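Side-chain contacts in Tv2483 (Treponema vincentii, PDB 6DET), which selectively binds L-arginine as a lipoprotein of the family 3 solute-binding proteins, probably delivering it to an ABC transporter: residues A173-D176 / Q177-A181; E180-S184 / G185-A189; V191-L194 / I195-L198. One frame throughout, in Å; residues are numbered along the deposited sequence.

Contact 1 of 3, residues A173-D176 / Q177-A181; sequences ATID and QLYEA
Thr174 and Gln177 are joined by a capping bond across the first turn of helix 175-184, with Thr174 at the N-cap. Its OG1 accepts from the backbone N of Gln177 at 3.1 Å, an N-H that lies too early in the helix to have a carbonyl four residues back as acceptor. Because chi1 of Thr174 is 73°, OG1 sits between its own backbone N and carbonyl carbon and faces into the turn. The Gln177 chain, extended beyond CG, crosses the threonine side chain at about a right angle, its CG 3.5 Å from Thr174 OG1. From there it reaches back ahead of the cap: Gln177 OE1 accepts from Ala173 N at 2.9 Å, the donor tilted 28° from the carbonyl plane of the amide. A threonine N-cap is a common start for a helix, here one that follows strand 167-172 in the alpha/beta fold of a periplasmic-type binding protein. One turn on, Glu180 N donates to Asp176 O at 3.0 Å, and the CG of Glu180 lies 3.3 Å from that same oxygen. Ile175 and Tyr179 run side by side, pointing the same way, with CG2 of Ile175 4.1 Å from CE2 of Tyr179, while Ile175 O lies at the ring edge. Beyond the turn, Ile175 packs on Phe45 and Pro47 near the bound arginine, and the Tyr179 ring meets that of Tyr207.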
loop_
_atom_site.group_PDB
_atom_site.type_symbol
_atom_site.label_atom_id
_atom_site.label_comp_id
_atom_site.label_asym_id
_atom_site.label_seq_id
_atom_site.Cartn_x
_atom_site.Cartn_y
_atom_site.Cartn_z
ATOM N N ALA A 173 -13.169 -1.738 -6.950
ATOM C CA ALA A 173 -13.139 -1.394 -5.534
ATOM C C ALA A 173 -12.271 -2.305 -4.675
ATOM O O ALA A 173 -11.914 -1.914 -3.553
ATOM C CB ALA A 173 -14.569 -1.420 -4.969
ATOM N N THR A 174 -11.970 -3.521 -5.129
ATOM C CA THR A 174 -11.083 -4.411 -4.392
ATOM C C THR A 174 -10.070 -5.070 -5.316
ATOM O O THR A 174 -10.208 -5.098 -6.550
ATOM C CB THR A 174 -11.840 -5.522 -3.658
ATOM O OG1 THR A 174 -12.311 -6.491 -4.606
ATOM C CG2 THR A 174 -13.044 -4.970 -2.887
ATOM N N ILE A 175 -9.085 -5.700 -4.682
ATOM C CA ILE A 175 -8.081 -6.434 -5.444
ATOM C C ILE A 175 -8.693 -7.704 -6.021
ATOM O O ILE A 175 -8.383 -8.104 -7.154
ATOM C CB ILE A 175 -6.863 -6.736 -4.553
ATOM C CG1 ILE A 175 -6.169 -5.428 -4.123
ATOM C CG2 ILE A 175 -5.885 -7.665 -5.274
ATOM C CD1 ILE A 175 -5.185 -5.624 -2.966
ATOM N N ASP A 176 -9.581 -8.357 -5.263
ATOM C CA ASP A 176 -10.211 -9.572 -5.783
ATOM C C ASP A 176 -10.996 -9.288 -7.057
ATOM O O ASP A 176 -11.048 -10.137 -7.956
ATOM C CB ASP A 176 -11.124 -10.195 -4.726
ATOM C CG ASP A 176 -10.379 -11.118 -3.767
ATOM O OD1 ASP A 176 -9.208 -11.463 -4.036
ATOM O OD2 ASP A 176 -10.983 -11.521 -2.749
ATOM N N GLN A 177 -11.598 -8.098 -7.162
ATOM C CA GLN A 177 -12.363 -7.758 -8.360
ATOM C C GLN A 177 -11.471 -7.688 -9.592
ATOM O O GLN A 177 -11.905 -8.049 -10.696
ATOM C CB GLN A 177 -13.098 -6.436 -8.152
ATOM C CG GLN A 177 -14.403 -6.637 -7.377
ATOM C CD GLN A 177 -15.018 -5.348 -6.911
ATOM O OE1 GLN A 177 -14.617 -4.267 -7.331
ATOM N NE2 GLN A 177 -16.017 -5.456 -6.038
ATOM N N LEU A 178 -10.236 -7.201 -9.432
ATOM C CA LEU A 178 -9.305 -7.205 -10.558
ATOM C C LEU A 178 -9.139 -8.611 -11.116
ATOM O O LEU A 178 -9.225 -8.832 -12.331
ATOM C CB LEU A 178 -7.941 -6.648 -10.130
ATOM C CG LEU A 178 -7.935 -5.304 -9.399
ATOM C CD1 LEU A 178 -6.511 -4.977 -9.001
ATOM C CD2 LEU A 178 -8.526 -4.191 -10.261
ATOM N N TYR A 179 -8.859 -9.584 -10.248
ATOM C CA TYR A 179 -8.614 -10.935 -10.750
ATOM C C TYR A 179 -9.879 -11.550 -11.315
ATOM O O TYR A 179 -9.812 -12.348 -12.263
ATOM C CB TYR A 179 -8.028 -11.810 -9.637
ATOM C CG TYR A 179 -6.572 -11.508 -9.385
ATOM C CD1 TYR A 179 -5.592 -12.077 -10.182
ATOM C CD2 TYR A 179 -6.180 -10.656 -8.350
ATOM C CE1 TYR A 179 -4.276 -11.811 -9.982
ATOM C CE2 TYR A 179 -4.827 -10.369 -8.137
ATOM C CZ TYR A 179 -3.886 -10.961 -8.968
ATOM O OH TYR A 179 -2.545 -10.720 -8.816
ATOM N N GLU A 180 -11.035 -11.182 -10.765
ATOM C CA GLU A 180 -12.301 -11.676 -11.305
ATOM C C GLU A 180 -12.524 -11.166 -12.720
ATOM O O GLU A 180 -12.992 -11.912 -13.589
ATOM C CB GLU A 180 -13.465 -11.248 -10.418
ATOM C CG GLU A 180 -13.523 -11.944 -9.081
ATOM C CD GLU A 180 -14.466 -11.255 -8.113
ATOM O OE1 GLU A 180 -15.254 -10.387 -8.553
ATOM O OE2 GLU A 180 -14.413 -11.580 -6.910
ATOM N N ALA A 181 -12.227 -9.889 -12.965
ATOM C CA ALA A 181 -12.367 -9.351 -14.313
ATOM C C ALA A 181 -11.355 -9.994 -15.250
ATOM O O ALA A 181 -11.658 -10.254 -16.420
ATOM C CB ALA A 181 -12.200 -7.832 -14.289
#

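Contact 2 of 3, residues E180-S184 / G185-A189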
loop_
_atom_site.group_PDB
_atom_site.type_symbol
_atom_site.label_atom_id
_atom_site.label_comp_id
_atom_site.label_asym_id
_atom_site.label_seq_id
_atom_site.Cartn_x
_atom_site.Cartn_y
_atom_site.Cartn_z
ATOM N N GLU A 180 -11.035 -11.182 -10.765
ATOM C CA GLU A 180 -12.301 -11.676 -11.305
ATOM C C GLU A 180 -12.524 -11.166 -12.720
ATOM O O GLU A 180 -12.992 -11.912 -13.589
ATOM C CB GLU A 180 -13.465 -11.248 -10.418
ATOM C CG GLU A 180 -13.523 -11.944 -9.081
ATOM C CD GLU A 180 -14.466 -11.255 -8.113
ATOM O OE1 GLU A 180 -15.254 -10.387 -8.553
ATOM O OE2 GLU A 180 -14.413 -11.580 -6.910
ATOM N N ALA A 181 -12.227 -9.889 -12.965
ATOM C CA ALA A 181 -12.367 -9.351 -14.313
ATOM C C ALA A 181 -11.355 -9.994 -15.250
ATOM O O ALA A 181 -11.658 -10.254 -16.420
ATOM C CB ALA A 181 -12.200 -7.832 -14.289
ATOM N N LEU A 182 -10.154 -10.284 -14.738
ATOM C CA LEU A 182 -9.140 -10.951 -15.547
ATOM C C LEU A 182 -9.573 -12.368 -15.899
ATOM O O LEU A 182 -9.397 -12.811 -17.043
ATOM C CB LEU A 182 -7.792 -10.959 -14.811
ATOM C CG LEU A 182 -6.576 -11.345 -15.654
ATOM C CD1 LEU A 182 -6.398 -10.385 -16.819
ATOM C CD2 LEU A 182 -5.315 -11.405 -14.819
ATOM N N ASP A 183 -10.138 -13.093 -14.932
ATOM C CA ASP A 183 -10.727 -14.396 -15.235
ATOM C C ASP A 183 -11.942 -14.251 -16.143
ATOM O O ASP A 183 -12.199 -15.119 -16.988
ATOM C CB ASP A 183 -11.115 -15.109 -13.932
ATOM C CG ASP A 183 -9.938 -15.285 -12.973
ATOM O OD1 ASP A 183 -8.767 -15.185 -13.404
ATOM O OD2 ASP A 183 -10.187 -15.526 -11.772
ATOM N N SER A 184 -12.688 -13.152 -15.998
ATOM C CA SER A 184 -13.937 -12.977 -16.736
ATOM C C SER A 184 -13.704 -12.654 -18.203
ATOM O O SER A 184 -14.526 -13.006 -19.042
ATOM C CB SER A 184 -14.768 -11.846 -16.122
ATOM O OG SER A 184 -15.260 -12.169 -14.836
ATOM N N GLY A 185 -12.623 -11.950 -18.534
ATOM C CA GLY A 185 -12.531 -11.311 -19.829
ATOM C C GLY A 185 -13.117 -9.917 -19.865
ATOM O O GLY A 185 -13.187 -9.313 -20.945
ATOM N N THR A 186 -13.567 -9.404 -18.716
ATOM C CA THR A 186 -13.989 -8.014 -18.590
ATOM C C THR A 186 -12.827 -7.066 -18.845
ATOM O O THR A 186 -13.028 -5.911 -19.241
ATOM C CB THR A 186 -14.568 -7.811 -17.186
ATOM O OG1 THR A 186 -15.759 -8.603 -17.066
ATOM C CG2 THR A 186 -14.881 -6.348 -16.897
ATOM N N CYS A 187 -11.612 -7.533 -18.602
ATOM C CA CYS A 187 -10.410 -6.794 -18.952
ATOM C C CYS A 187 -9.390 -7.792 -19.474
ATOM O O CYS A 187 -9.523 -8.999 -19.280
ATOM C CB CYS A 187 -9.850 -6.033 -17.760
ATOM S SG CYS A 187 -9.259 -7.124 -16.466
ATOM N N ASP A 188 -8.357 -7.266 -20.133
ATOM C CA ASP A 188 -7.267 -8.065 -20.680
ATOM C C ASP A 188 -6.049 -8.109 -19.775
ATOM O O ASP A 188 -5.197 -8.990 -19.937
ATOM C CB ASP A 188 -6.834 -7.498 -22.031
ATOM C CG ASP A 188 -7.982 -7.369 -22.998
ATOM O OD1 ASP A 188 -8.378 -8.414 -23.532
ATOM O OD2 ASP A 188 -8.457 -6.231 -23.226
ATOM N N ALA A 189 -5.941 -7.164 -18.854
ATOM C CA ALA A 189 -4.828 -7.104 -17.926
ATOM C C ALA A 189 -5.270 -6.310 -16.711
ATOM O O ALA A 189 -6.278 -5.597 -16.758
ATOM C CB ALA A 189 -3.613 -6.448 -18.554
#
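Ala181 and Cys187 touch where helix 175-184 ends and the chain turns toward strand 189-193, the helix-to-strand connection of an alpha/beta fold. Gly185, the first residue past the helix, has a positive phi of 88°, and Ala181 O takes three weak bonds from the turn, from the backbone N atoms of Gly185, Thr186 and Cys187. The methyl of Ala181 touches two side chains of the loop: its CB is 3.7 Å from Thr186 CB and equally far from Cys187 SG. With chi1 at 66°, the sulfur of Cys187 lies between its own backbone N and carbonyl carbon, turned back against the helix, where it also approaches Leu182 N. Leu182 starts away from the loop, but its CD1 branch returns to it, 3.6 Å from Asp188 O and 3.8 Å from Ala189 CA. Beyond them, Leu182 packs on Val127 and Leu129 of strand 120-129, and the Asp188 carboxylate accepts through OD2 from Thr144 N. On the exposed side, Ser184 CB touches Thr186 OG1. The Ser184 hydroxyl instead folds back one turn and donates to Glu180 O at 2.6 Å from above the carbonyl plane, on the face opposite that used by Ser184 N.

Contact 3 of 3, residues V191-L194 / I195-L198. With ARG (arginine), chain B.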
loop_
_atom_site.group_PDB
_atom_site.type_symbol
_atom_site.label_atom_id
_atom_site.label_comp_id
_atom_site.label_asym_id
_atom_site.label_seq_id
_atom_site.Cartn_x
_atom_site.Cartn_y
_atom_site.Cartn_z
ATOM N N VAL A 191 -3.423 -4.037 -13.149
ATOM C CA VAL A 191 -2.283 -3.472 -12.417
ATOM C C VAL A 191 -2.397 -3.893 -10.959
ATOM O O VAL A 191 -3.465 -3.752 -10.340
ATOM C CB VAL A 191 -2.239 -1.939 -12.520
ATOM C CG1 VAL A 191 -1.066 -1.384 -11.683
ATOM C CG2 VAL A 191 -2.102 -1.510 -13.924
ATOM N N VAL A 192 -1.301 -4.406 -10.399
ATOM C CA VAL A 192 -1.235 -4.734 -8.982
ATOM C C VAL A 192 0.112 -4.251 -8.469
ATOM O O VAL A 192 1.021 -3.937 -9.247
ATOM C CB VAL A 192 -1.419 -6.242 -8.715
ATOM C CG1 VAL A 192 -2.809 -6.702 -9.158
ATOM C CG2 VAL A 192 -0.370 -7.072 -9.460
ATOM N N ASP A 193 0.227 -4.153 -7.140
ATOM C CA ASP A 193 1.509 -3.837 -6.518
ATOM C C ASP A 193 2.271 -5.133 -6.300
ATOM O O ASP A 193 1.715 -6.127 -5.811
ATOM C CB ASP A 193 1.376 -3.110 -5.171
ATOM C CG ASP A 193 0.846 -1.687 -5.283
ATOM O OD1 ASP A 193 0.717 -1.137 -6.394
ATOM O OD2 ASP A 193 0.581 -1.087 -4.201
ATOM N N LEU A 194 3.552 -5.116 -6.671
ATOM C CA LEU A 194 4.409 -6.265 -6.425
ATOM C C LEU A 194 4.328 -6.745 -4.981
ATOM O O LEU A 194 4.193 -7.948 -4.730
ATOM C CB LEU A 194 5.856 -5.905 -6.786
ATOM C CG LEU A 194 6.882 -7.016 -6.587
ATOM C CD1 LEU A 194 6.583 -8.178 -7.513
ATOM C CD2 LEU A 194 8.276 -6.458 -6.862
ATOM N N ILE A 195 4.403 -5.819 -4.009
ATOM C CA ILE A 195 4.594 -6.206 -2.607
ATOM C C ILE A 195 3.463 -7.117 -2.123
ATOM O O ILE A 195 3.707 -8.137 -1.462
ATOM C CB ILE A 195 4.724 -4.954 -1.710
ATOM C CG1 ILE A 195 6.140 -4.366 -1.852
ATOM C CG2 ILE A 195 4.411 -5.274 -0.261
ATOM C CD1 ILE A 195 7.250 -5.179 -1.129
ATOM N N TYR A 196 2.213 -6.756 -2.406
ATOM C CA TYR A 196 1.125 -7.586 -1.891
ATOM C C TYR A 196 0.856 -8.784 -2.777
ATOM O O TYR A 196 0.045 -9.636 -2.395
ATOM C CB TYR A 196 -0.174 -6.761 -1.647
ATOM C CG TYR A 196 -0.899 -6.174 -2.855
ATOM C CD1 TYR A 196 -1.045 -4.790 -3.005
ATOM C CD2 TYR A 196 -1.515 -7.006 -3.791
ATOM C CE1 TYR A 196 -1.728 -4.260 -4.077
ATOM C CE2 TYR A 196 -2.189 -6.492 -4.873
ATOM C CZ TYR A 196 -2.314 -5.134 -5.020
ATOM O OH TYR A 196 -3.010 -4.631 -6.096
ATOM N N SER A 197 1.577 -8.897 -3.898
ATOM C CA SER A 197 1.446 -9.987 -4.871
ATOM C C SER A 197 2.503 -11.081 -4.715
ATOM O O SER A 197 2.445 -12.093 -5.428
ATOM C CB SER A 197 1.543 -9.406 -6.274
ATOM O OG SER A 197 0.492 -8.507 -6.486
ATOM N N LEU A 198 3.448 -10.931 -3.782
ATOM C CA LEU A 198 4.578 -11.859 -3.745
ATOM C C LEU A 198 4.131 -13.304 -3.531
ATOM O O LEU A 198 4.671 -14.220 -4.161
ATOM C CB LEU A 198 5.571 -11.431 -2.670
ATOM C CG LEU A 198 6.287 -10.137 -3.052
ATOM C CD1 LEU A 198 7.069 -9.606 -1.874
ATOM C CD2 LEU A 198 7.192 -10.339 -4.263
HETATM N N ARG B . -0.292 1.425 -3.263
HETATM C CA ARG B . -1.752 1.675 -3.385
HETATM C C ARG B . -2.043 3.136 -3.063
HETATM O O ARG B . -1.203 3.776 -2.401
HETATM C CB ARG B . -2.546 0.772 -2.442
HETATM C CG ARG B . -2.479 -0.712 -2.783
HETATM C CD ARG B . -3.207 -1.609 -1.786
HETATM N NE ARG B . -4.631 -1.336 -1.803
HETATM C CZ ARG B . -5.298 -0.707 -0.842
HETATM N NH1 ARG B . -6.603 -0.489 -1.022
HETATM N NH2 ARG B . -4.685 -0.283 0.265
HETATM O OXT ARG B . -3.103 3.652 -3.440
#
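A chi1 of 67° turns the Tyr196 ring back against Asp193, the last residue of strand 189-193, and sets it between its own backbone N and carbonyl carbon. Asp193 O stands 3.8 Å above the ring plane, over its centre, and Asp193 CB lies 3.5 Å from Tyr196 CE1. In Asp193 a chi1 of -69°, with CG anti to the carbonyl carbon, turns the carboxylate into the ligand pocket, its plane 40° from that of the ring. There Asp193 OD2 accepts from the alpha-amino N of the bound arginine at 2.8 Å and also from Tyr219 OH; OD1 forms a salt bridge with Lys124, which probably favours the ionised carboxylate. Asp193 holds the alpha-amino end of the ligand, while Tyr196 touches its side chain, CE1 meeting the CD methylene at 3.8 Å. Ser197 OG donates to Asp193 O at 2.8 Å from above the carbonyl plane, and Val192 CG2 packs against that hydroxyl at 3.4 Å. Around this strand-to-helix junction, Val192 rests on Leu178 and Tyr179 of helix 175-184 and on strand 120-129, Tyr196 on Ile175, and Ile195 and Leu198 on Phe255 of helix 246-255.

Overall arrangement
The three contacts follow one run of chain through a helix, a loop, a strand and the short helix after it. Contacts 1 and 2 belong to the two ends of helix 175-184, share Glu180 and Ala181, and are only partly buried; contact 3 is buried and lies nearest the centre of the chain. The chemistry changes accordingly: a side-chain cap starts the helix, weak backbone bonds to one carbonyl end it, and charged and aromatic groups meet the ligand at contact 3. Contacts 1 and 3 touch directly, Ile175 CD1 lying 3.6 Å from Tyr196 CZ, whereas contact 2 is about 17 Å from contact 3 between centres.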